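C-di-GMP synthase (Capnocytophaga granulosa, PDB 6WT9) synthesises the second messenger 3',3'-c-di-GMP from two molecules of GTP as the CD-NTase of a bacterial CBASS antiphage system. Local coordinates at residues Asn148-Asn153 with Asn220-Arg225; Cys168-Thr171 with Ala175-Ile178. All coordinates share one frame; numbering follows the deposited sequence.

Contact 1: residues Asn148-Asn153 with Asn220-Arg225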
# COMPACT_ATOMS: atom_id res chain seq x y z
N ASN A 148 21.66 -14.19 -15.70
CA ASN A 148 22.98 -13.59 -15.51
C ASN A 148 22.93 -12.07 -15.63
O ASN A 148 23.66 -11.37 -14.91
CB ASN A 148 23.98 -14.17 -16.51
CG ASN A 148 24.89 -15.21 -15.88
OD1 ASN A 148 25.24 -15.10 -14.71
ND2 ASN A 148 25.27 -16.22 -16.66
N ASP A 149 22.10 -11.54 -16.52
CA ASP A 149 21.92 -10.10 -16.61
C ASP A 149 21.32 -9.54 -15.33
O ASP A 149 21.68 -8.44 -14.89
CB ASP A 149 21.06 -9.74 -17.82
CG ASP A 149 21.03 -8.25 -18.10
OD1 ASP A 149 22.11 -7.68 -18.36
OD2 ASP A 149 19.94 -7.65 -18.06
N LEU A 150 20.39 -10.28 -14.71
CA LEU A 150 19.79 -9.84 -13.46
C LEU A 150 20.76 -9.99 -12.29
O LEU A 150 20.78 -9.16 -11.37
CB LEU A 150 18.51 -10.61 -13.18
CG LEU A 150 17.39 -10.45 -14.22
CD1 LEU A 150 16.10 -11.06 -13.72
CD2 LEU A 150 17.20 -8.99 -14.57
N LYS A 151 21.57 -11.06 -12.30
CA LYS A 151 22.59 -11.23 -11.27
C LYS A 151 23.61 -10.10 -11.31
O LYS A 151 24.05 -9.61 -10.27
CB LYS A 151 23.27 -12.59 -11.45
CG LYS A 151 24.42 -12.85 -10.50
CD LYS A 151 25.06 -14.20 -10.80
CE LYS A 151 26.32 -14.42 -9.99
NZ LYS A 151 26.86 -15.79 -10.18
N ASN A 152 23.99 -9.67 -12.52
CA ASN A 152 24.94 -8.56 -12.65
C ASN A 152 24.35 -7.27 -12.11
O ASN A 152 25.02 -6.54 -11.35
CB ASN A 152 25.34 -8.40 -14.12
CG ASN A 152 26.22 -7.19 -14.36
OD1 ASN A 152 27.34 -7.11 -13.87
ND2 ASN A 152 25.71 -6.23 -15.13
N ASN A 153 23.10 -6.96 -12.47
CA ASN A 153 22.46 -5.75 -11.97
C ASN A 153 22.31 -5.78 -10.45
O ASN A 153 22.41 -4.73 -9.80
CB ASN A 153 21.09 -5.56 -12.62
CG ASN A 153 21.20 -5.14 -14.07
OD1 ASN A 153 22.22 -4.60 -14.50
ND2 ASN A 153 20.14 -5.38 -14.84
N ASN A 220 19.12 -17.86 -7.73
CA ASN A 220 19.65 -17.44 -9.03
C ASN A 220 18.61 -17.60 -10.15
O ASN A 220 18.96 -17.61 -11.33
CB ASN A 220 20.93 -18.19 -9.39
CG ASN A 220 21.70 -17.54 -10.52
OD1 ASN A 220 21.65 -16.32 -10.70
ND2 ASN A 220 22.40 -18.35 -11.31
N THR A 221 17.34 -17.71 -9.79
CA THR A 221 16.25 -17.83 -10.75
C THR A 221 15.42 -16.55 -10.74
O THR A 221 15.72 -15.58 -10.04
CB THR A 221 15.38 -19.05 -10.43
OG1 THR A 221 14.74 -18.87 -9.17
CG2 THR A 221 16.22 -20.32 -10.40
N ILE A 222 14.35 -16.56 -11.53
CA ILE A 222 13.41 -15.46 -11.61
C ILE A 222 12.10 -15.90 -10.97
O ILE A 222 11.61 -17.01 -11.24
CB ILE A 222 13.19 -15.01 -13.07
CG1 ILE A 222 13.01 -16.22 -13.99
CG2 ILE A 222 14.37 -14.18 -13.55
CD1 ILE A 222 11.57 -16.50 -14.37
N GLU A 223 11.55 -15.05 -10.10
CA GLU A 223 10.31 -15.38 -9.43
C GLU A 223 9.15 -15.37 -10.43
O GLU A 223 9.27 -14.88 -11.56
CB GLU A 223 10.04 -14.40 -8.28
CG GLU A 223 11.07 -14.43 -7.16
CD GLU A 223 10.93 -15.65 -6.25
OE1 GLU A 223 11.08 -16.79 -6.73
OE2 GLU A 223 10.67 -15.45 -5.04
N ASN A 224 8.02 -15.91 -10.00
CA ASN A 224 6.86 -15.99 -10.88
C ASN A 224 6.28 -14.59 -11.13
O ASN A 224 6.69 -13.59 -10.53
CB ASN A 224 5.79 -16.91 -10.29
CG ASN A 224 6.18 -18.37 -10.37
OD1 ASN A 224 6.98 -18.77 -11.23
ND2 ASN A 224 5.62 -19.19 -9.49
N ARG A 225 5.31 -14.55 -12.04
CA ARG A 225 4.77 -13.29 -12.53
C ARG A 225 4.15 -12.46 -11.41
O ARG A 225 3.41 -12.98 -10.56
CB ARG A 225 3.72 -13.57 -13.60
CG ARG A 225 4.13 -13.22 -15.02
CD ARG A 225 3.17 -13.84 -16.01
NE ARG A 225 2.68 -12.89 -17.00
CZ ARG A 225 1.72 -13.15 -17.89
NH1 ARG A 225 1.14 -14.35 -17.90
NH2 ARG A 225 1.34 -12.23 -18.75
O HOH W 1 23.52 -17.97 -13.89

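Contact 2: residues Cys168-Thr171 with Ala175-Ile178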
# COMPACT_ATOMS: atom_id res chain seq x y z
N CYS A 168 22.99 0.30 4.35
CA CYS A 168 22.64 -0.41 3.13
C CYS A 168 22.56 -1.90 3.45
O CYS A 168 23.58 -2.52 3.76
CB CYS A 168 23.65 -0.15 2.02
SG CYS A 168 23.32 -1.03 0.48
N ASP A 169 21.36 -2.46 3.37
CA ASP A 169 21.11 -3.85 3.72
C ASP A 169 21.05 -4.68 2.44
O ASP A 169 20.11 -4.57 1.66
CB ASP A 169 19.81 -3.97 4.52
CG ASP A 169 19.64 -5.33 5.19
OD1 ASP A 169 20.03 -6.35 4.59
OD2 ASP A 169 19.12 -5.37 6.32
N ILE A 170 22.06 -5.53 2.24
CA ILE A 170 22.11 -6.42 1.09
C ILE A 170 21.86 -7.87 1.51
O ILE A 170 22.20 -8.80 0.77
CB ILE A 170 23.45 -6.29 0.34
CG1 ILE A 170 24.61 -6.80 1.20
CG2 ILE A 170 23.69 -4.85 -0.09
CD1 ILE A 170 25.91 -6.93 0.44
N THR A 171 21.24 -8.09 2.67
CA THR A 171 21.08 -9.44 3.20
C THR A 171 19.95 -10.19 2.50
O THR A 171 20.10 -11.38 2.20
CB THR A 171 20.84 -9.39 4.71
OG1 THR A 171 22.00 -8.87 5.36
CG2 THR A 171 20.52 -10.77 5.26
N ALA A 175 15.68 -8.02 -2.41
CA ALA A 175 15.64 -6.56 -2.39
C ALA A 175 16.83 -6.01 -1.62
O ALA A 175 17.32 -6.64 -0.68
CB ALA A 175 14.33 -6.05 -1.76
N ILE A 176 17.28 -4.84 -2.05
CA ILE A 176 18.28 -4.05 -1.33
C ILE A 176 17.55 -2.92 -0.62
O ILE A 176 16.72 -2.24 -1.23
CB ILE A 176 19.35 -3.50 -2.28
CG1 ILE A 176 19.97 -4.62 -3.11
CG2 ILE A 176 20.43 -2.75 -1.50
CD1 ILE A 176 20.99 -4.14 -4.12
N LYS A 177 17.85 -2.71 0.66
CA LYS A 177 17.22 -1.67 1.45
C LYS A 177 18.27 -0.65 1.86
O LYS A 177 19.28 -1.01 2.47
CB LYS A 177 16.53 -2.26 2.69
CG LYS A 177 15.73 -1.24 3.49
CD LYS A 177 14.94 -1.90 4.61
CE LYS A 177 13.96 -0.93 5.24
NZ LYS A 177 12.95 -0.45 4.26
N ILE A 178 18.02 0.62 1.52
CA ILE A 178 18.93 1.70 1.87
C ILE A 178 18.19 2.69 2.75
O ILE A 178 16.96 2.74 2.80
CB ILE A 178 19.51 2.41 0.62
CG1 ILE A 178 18.42 3.17 -0.13
CG2 ILE A 178 20.20 1.40 -0.29
CD1 ILE A 178 18.39 4.67 0.16

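Contact 1: residues Asn148-Asn153 with Asn220-Arg225
Leu150 turns its CD1 methyl, and Ile222 its CG2 methyl, toward the other segment: Leu150 CG stands anti to its carbonyl carbon (chi1 -61°) and chi2 (-170°) extends CD1 away from CA toward Ile222, while Ile222 CG1 sits between N and C (chi1 45°), which leaves CG2 beside the backbone N on the side of the helix. Leu150 CD1 and Ile222 CG2 come to 3.6 Å, ordinary van der Waals contact, and the two side chains run at a slant to one another. That this is a side-chain contact follows from the backbones, whose CA atoms at Leu150 and Ile222 are 8.7 Å apart. Both segments together bury just 124 Å² between them.

One helical residue further on, the aliphatic part of Lys151 passes the amide of Asn220. The lysine chain is fully extended, and its CD lies 4.0 Å from Asn220 OD1, with Lys151 CB at 4.1 Å from the same oxygen. These are grazing contacts; the stronger partner of Asn220 OD1 is the hydroxyl of Tyr215, hydrogen-bonded from the neighbouring strand.

In the nucleotidyltransferase fold, this places the N-terminal part of helix 147-164 against the edge of the mixed sheet, where strand 221-226 pairs antiparallel with strand 212-216. Leu150, buried, also rests on Ile191, Asn193 and Tyr215, and Ile222 touches Asn193 as well, which puts their meeting point over neighbouring strands of the sheet.

One water bridges the two segments, and one of its two bonds is weak. It accepts from Asn220 ND2 at 2.8 Å and donates weakly to Asn148 OD1 at 3.4 Å, so the amide nitrogen of Asn220 is served by water while its oxygen is served by Tyr215.

Contact 2: residues Cys168-Thr171 with Ala175-Ile178
Cys168-Thr171 and Ala175-Ile178 form the loop-proximal end of a beta hairpin, strand 167-169 paired antiparallel with strand 176-180 at a margin of the mixed sheet. The evidence is in the backbone. Asp169 and Lys177 make a hydrogen-bonded pair in which Asp169 N reaches Lys177 O at 2.7 Å, almost perfectly straight at the hydrogen (178°), and Lys177 N returns a bond to Asp169 O at 3.1 Å, lying in the plane of that carbonyl. Cys168 and Ile178 follow as a non-hydrogen-bonded pair with CA atoms 4.5 Å apart. Weaker CA-H...O contacts, from Cys168 CA to Lys177 O and from Ile176 CA to Asp169 O, accompany the two bonds.

The side chains separate onto two faces. On that of Cys168 and Ile178, the thiol group is set anti to the backbone N (chi1 178°), which lays SG against a pair of methyls that it faces from the same side: Ile176 CG2 at 3.9 Å and Ile178 CG2 at 4.0 Å. Ile170 CG2 adds to this cluster by lying 4.1 Å from Ile176 CG2, the side chains of Ile170 and Ile176 running alongside each other in a common direction. Helix 147-164 covers the cluster, with Ser162 on Cys168, and Glu158 on both Ile170 and Ile176.

Asp169 and Lys177 occupy the other face, where their CB atoms approach to 4.1 Å but their charged ends diverge. Lys177 NZ forms a salt bridge with Asp188 on strand 185-194, whereas the carboxylate of Asp169 turns back to its own chain: OD1 accepts from Thr171 N at 2.9 Å. That bond, from the amide two residues on, makes an Asx turn, which here starts the loop closing this antiparallel hairpin.

How the contacts relate
Both contacts involve the same mixed sheet and helix 147-164, whose chain runs straight on to strand 167-169, yet they use them differently. Contact 1 joins the helix to an edge strand and the residue before it through side chains and a weakly held water bridge; contact 2 joins two sheet strands mainly through paired backbone bonds, with apolar side chains beside them and the helix as a cover on one face. Contact 2 also buries nearly twice the area of contact 1. Each is partly buried, combining buried aliphatic residues with exposed polar ones. Their centres are 16 Å apart, their nearest atoms about 6 Å; in sequence, contact 2 lies within the loop closed by contact 1.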